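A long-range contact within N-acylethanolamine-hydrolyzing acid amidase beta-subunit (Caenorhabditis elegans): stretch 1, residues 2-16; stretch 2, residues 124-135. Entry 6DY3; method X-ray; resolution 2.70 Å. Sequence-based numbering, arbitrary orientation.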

# COMPACT_ATOMS: atom_id res chain seq x y z
N THR B 2 -5.76 3.90 -6.91
CA THR B 2 -6.17 3.12 -8.08
C THR B 2 -5.15 2.02 -8.28
O THR B 2 -3.97 2.30 -8.51
N SER B 3 -5.59 0.78 -8.19
CA SER B 3 -4.74 -0.38 -8.43
C SER B 3 -5.24 -1.10 -9.67
O SER B 3 -6.44 -1.39 -9.77
N ILE B 4 -4.33 -1.40 -10.58
CA ILE B 4 -4.66 -2.05 -11.84
C ILE B 4 -3.74 -3.25 -12.02
O ILE B 4 -2.55 -3.18 -11.69
N VAL B 5 -4.31 -4.35 -12.50
CA VAL B 5 -3.55 -5.53 -12.91
C VAL B 5 -4.04 -5.94 -14.29
O VAL B 5 -5.25 -6.04 -14.52
N ALA B 6 -3.10 -6.20 -15.20
CA ALA B 6 -3.43 -6.56 -16.58
C ALA B 6 -2.46 -7.61 -17.09
O ALA B 6 -1.26 -7.56 -16.80
N GLN B 7 -2.98 -8.57 -17.86
CA GLN B 7 -2.16 -9.57 -18.53
C GLN B 7 -2.31 -9.41 -20.04
O GLN B 7 -3.43 -9.51 -20.57
N ASN B 8 -1.20 -9.17 -20.72
CA ASN B 8 -1.26 -8.92 -22.15
C ASN B 8 -1.34 -10.25 -22.91
O ASN B 8 -1.39 -11.33 -22.32
N SER B 9 -1.36 -10.16 -24.24
CA SER B 9 -1.48 -11.35 -25.06
C SER B 9 -0.28 -12.27 -24.88
O SER B 9 -0.42 -13.50 -24.88
N ALA B 10 0.91 -11.69 -24.70
CA ALA B 10 2.12 -12.48 -24.50
C ALA B 10 2.16 -13.18 -23.15
O ALA B 10 3.08 -13.98 -22.92
N GLY B 11 1.22 -12.90 -22.25
CA GLY B 11 1.21 -13.52 -20.94
C GLY B 11 1.89 -12.72 -19.84
O GLY B 11 1.91 -13.18 -18.69
N GLN B 12 2.45 -11.56 -20.16
CA GLN B 12 3.09 -10.73 -19.15
C GLN B 12 2.03 -10.04 -18.29
O GLN B 12 1.01 -9.57 -18.80
N ILE B 13 2.28 -10.00 -16.99
CA ILE B 13 1.34 -9.45 -16.01
C ILE B 13 1.94 -8.16 -15.46
O ILE B 13 3.06 -8.16 -14.93
N ILE B 14 1.19 -7.06 -15.59
CA ILE B 14 1.64 -5.73 -15.18
C ILE B 14 0.76 -5.24 -14.05
O ILE B 14 -0.47 -5.36 -14.10
N HIS B 15 1.39 -4.65 -13.03
CA HIS B 15 0.70 -4.15 -11.85
C HIS B 15 0.95 -2.65 -11.75
O HIS B 15 2.09 -2.23 -11.51
N GLY B 16 -0.10 -1.86 -11.92
CA GLY B 16 -0.02 -0.41 -11.82
C GLY B 16 -0.74 0.06 -10.58
O GLY B 16 -1.77 -0.50 -10.19
N ILE B 124 -7.22 -5.95 -1.73
CA ILE B 124 -5.84 -6.41 -1.90
C ILE B 124 -5.71 -6.90 -3.33
O ILE B 124 -6.40 -7.85 -3.74
N ILE B 125 -4.84 -6.25 -4.10
CA ILE B 125 -4.62 -6.57 -5.51
C ILE B 125 -3.28 -7.27 -5.61
O ILE B 125 -2.25 -6.73 -5.20
N VAL B 126 -3.29 -8.47 -6.18
CA VAL B 126 -2.10 -9.31 -6.27
C VAL B 126 -1.86 -9.66 -7.73
O VAL B 126 -2.81 -10.00 -8.46
N ALA B 127 -0.61 -9.58 -8.16
CA ALA B 127 -0.21 -9.90 -9.52
C ALA B 127 0.87 -10.97 -9.50
O ALA B 127 1.78 -10.94 -8.66
N GLY B 128 0.77 -11.92 -10.43
CA GLY B 128 1.70 -13.04 -10.47
C GLY B 128 2.51 -13.12 -11.74
O GLY B 128 2.85 -12.10 -12.35
N ILE B 129 2.83 -14.35 -12.16
CA ILE B 129 3.71 -14.57 -13.30
C ILE B 129 3.08 -15.56 -14.27
O ILE B 129 3.31 -15.48 -15.48
N LYS B 130 2.28 -16.50 -13.76
CA LYS B 130 1.65 -17.50 -14.60
C LYS B 130 0.32 -16.97 -15.14
O LYS B 130 -0.07 -15.83 -14.90
N LYS B 131 -0.40 -17.83 -15.86
CA LYS B 131 -1.63 -17.41 -16.52
C LYS B 131 -2.71 -17.08 -15.50
O LYS B 131 -2.90 -17.79 -14.51
N ASN B 132 -3.44 -15.99 -15.77
CA ASN B 132 -4.57 -15.55 -14.95
C ASN B 132 -4.16 -15.29 -13.51
O ASN B 132 -5.02 -15.22 -12.62
N GLU B 133 -2.87 -15.14 -13.25
CA GLU B 133 -2.38 -14.85 -11.90
C GLU B 133 -2.50 -13.34 -11.65
O GLU B 133 -1.51 -12.60 -11.62
N GLY B 134 -3.74 -12.90 -11.53
CA GLY B 134 -4.07 -11.54 -11.15
C GLY B 134 -5.43 -11.52 -10.50
O GLY B 134 -6.41 -11.97 -11.10
N VAL B 135 -5.52 -11.01 -9.27
CA VAL B 135 -6.75 -11.11 -8.50
C VAL B 135 -6.97 -9.85 -7.68
O VAL B 135 -6.01 -9.21 -7.22

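Two hairpins lie face to face, and alternation along strand 2-7 decides what enters the contact: the CA-to-CB bonds of Ser-3, Val-5 and Gln-7 point toward stretch 2, those of Thr-2, Ile-4 and Ala-6 away. Ile-13 and His-15 complete the inward set, met by Ile-125 and Ala-127.

The clearest hollow lies at Gly-134. Val-5 (chi1 t) lays CG1 3.9 Å from Gly-134 CA, where an ideal CB would come within 2.7 Å of that same CG1, a clash. Its other methyl, CG2, is 3.3 Å from Ile-125 CG2 and 3.9 Å from Ala-127 CB. Ile-125 (m, p) also brings CD1 to 3.5 Å from Ser-3 CB.

Ile-13 (m, t) has the largest covered area, 85 Å². Its CG2 sits 3.8 Å from Ala-127 CB, while CD1 probes the type II turn, 3.1 Å from Lys-130 O and 3.3 Å from Glu-133 O. The small Ala-127 also admits His-15 (chi1 t); His-15 ND1 lies 3.8 Å from Ala-127 CB.

At the turn end, extended Gln-7 (t, t) accepts a hydrogen bond at OE1 from Asn-132 N (2.9 Å, 151°), and its NE2 donates to Gly-11 O (3.2 Å). One water bridges the stretches, donating to Ile-13 O (2.8 Å) and Gly-128 O (2.9 Å).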

# COMPACT_ATOMS: atom_id res chain seq x y z
CB THR B 2 -6.28 4.00 -9.33
OG1 THR B 2 -7.15 5.11 -9.07
CG2 THR B 2 -6.82 3.21 -10.52
CB SER B 3 -4.73 -1.32 -7.23
OG SER B 3 -4.04 -0.74 -6.14
CB ILE B 4 -4.51 -1.09 -13.04
CG1 ILE B 4 -5.32 0.19 -12.81
CG2 ILE B 4 -4.95 -1.78 -14.34
CD1 ILE B 4 -5.10 1.26 -13.87
CB VAL B 5 -3.71 -6.68 -11.90
CG1 VAL B 5 -3.28 -8.02 -12.53
CG2 VAL B 5 -2.88 -6.39 -10.67
CB ALA B 6 -3.40 -5.33 -17.50
CB GLN B 7 -2.55 -10.98 -18.09
CG GLN B 7 -1.63 -12.05 -18.64
CD GLN B 7 -1.97 -13.44 -18.16
OE1 GLN B 7 -3.00 -13.67 -17.53
NE2 GLN B 7 -1.08 -14.38 -18.43
CB ASN B 8 -0.05 -8.10 -22.61
CG ASN B 8 1.27 -8.80 -22.36
OD1 ASN B 8 1.32 -10.01 -22.14
ND2 ASN B 8 2.35 -8.04 -22.39
CB SER B 9 -1.63 -10.96 -26.53
OG SER B 9 -2.77 -10.13 -26.73
CB ALA B 10 3.35 -11.59 -24.65
CB GLN B 12 3.99 -9.69 -19.81
CG GLN B 12 4.89 -8.95 -18.84
CD GLN B 12 5.78 -7.94 -19.53
OE1 GLN B 12 5.30 -7.03 -20.21
NE2 GLN B 12 7.09 -8.09 -19.35
CB ILE B 13 1.04 -10.45 -14.89
CG1 ILE B 13 0.44 -11.72 -15.50
CG2 ILE B 13 0.09 -9.83 -13.86
CD1 ILE B 13 0.05 -12.78 -14.50
CB ILE B 14 1.62 -4.74 -16.36
CG1 ILE B 14 2.54 -5.22 -17.49
CG2 ILE B 14 2.04 -3.35 -15.90
CD1 ILE B 14 1.85 -6.07 -18.53
CB HIS B 15 1.18 -4.87 -10.59
CG HIS B 15 0.37 -4.56 -9.37
ND1 HIS B 15 0.36 -5.38 -8.26
CD2 HIS B 15 -0.45 -3.53 -9.08
CE1 HIS B 15 -0.44 -4.87 -7.34
NE2 HIS B 15 -0.94 -3.74 -7.81
CB ILE B 124 -5.49 -7.52 -0.89
CG1 ILE B 124 -5.65 -6.99 0.54
CG2 ILE B 124 -4.06 -8.00 -1.13
CD1 ILE B 124 -5.46 -8.03 1.61
CB ILE B 125 -4.66 -5.31 -6.38
CG1 ILE B 125 -6.06 -4.68 -6.37
CG2 ILE B 125 -4.24 -5.62 -7.81
CD1 ILE B 125 -6.33 -3.74 -5.21
CB VAL B 126 -2.24 -10.59 -5.42
CG1 VAL B 126 -0.90 -11.30 -5.30
CG2 VAL B 126 -2.81 -10.26 -4.04
CB ALA B 127 0.31 -8.65 -10.24
CB ILE B 129 5.09 -15.06 -12.82
CG1 ILE B 129 4.95 -16.39 -12.07
CG2 ILE B 129 5.75 -13.99 -11.95
CD1 ILE B 129 6.25 -16.91 -11.46
CB LYS B 130 1.47 -18.81 -13.83
CG LYS B 130 2.78 -19.52 -13.54
CD LYS B 130 2.67 -20.52 -12.39
CE LYS B 130 1.52 -21.50 -12.58
NZ LYS B 130 1.38 -22.40 -11.41
CB LYS B 131 -2.11 -18.49 -17.47
CG LYS B 131 -3.42 -18.19 -18.17
CD LYS B 131 -3.89 -19.38 -18.98
CE LYS B 131 -5.21 -19.11 -19.68
NZ LYS B 131 -5.78 -20.36 -20.25
CB ASN B 132 -5.72 -16.56 -15.00
CG ASN B 132 -6.54 -16.45 -16.28
OD1 ASN B 132 -6.71 -15.37 -16.83
ND2 ASN B 132 -7.05 -17.58 -16.75
CB GLU B 133 -0.97 -15.36 -11.70
CG GLU B 133 -0.89 -16.86 -11.50
CD GLU B 133 0.42 -17.33 -10.89
OE1 GLU B 133 1.42 -16.59 -10.97
OE2 GLU B 133 0.46 -18.46 -10.35
CB VAL B 135 -6.73 -12.34 -7.56
CG1 VAL B 135 -5.63 -12.20 -6.50
CG2 VAL B 135 -8.09 -12.55 -6.92
O HOH W 1 4.49 -10.42 -14.11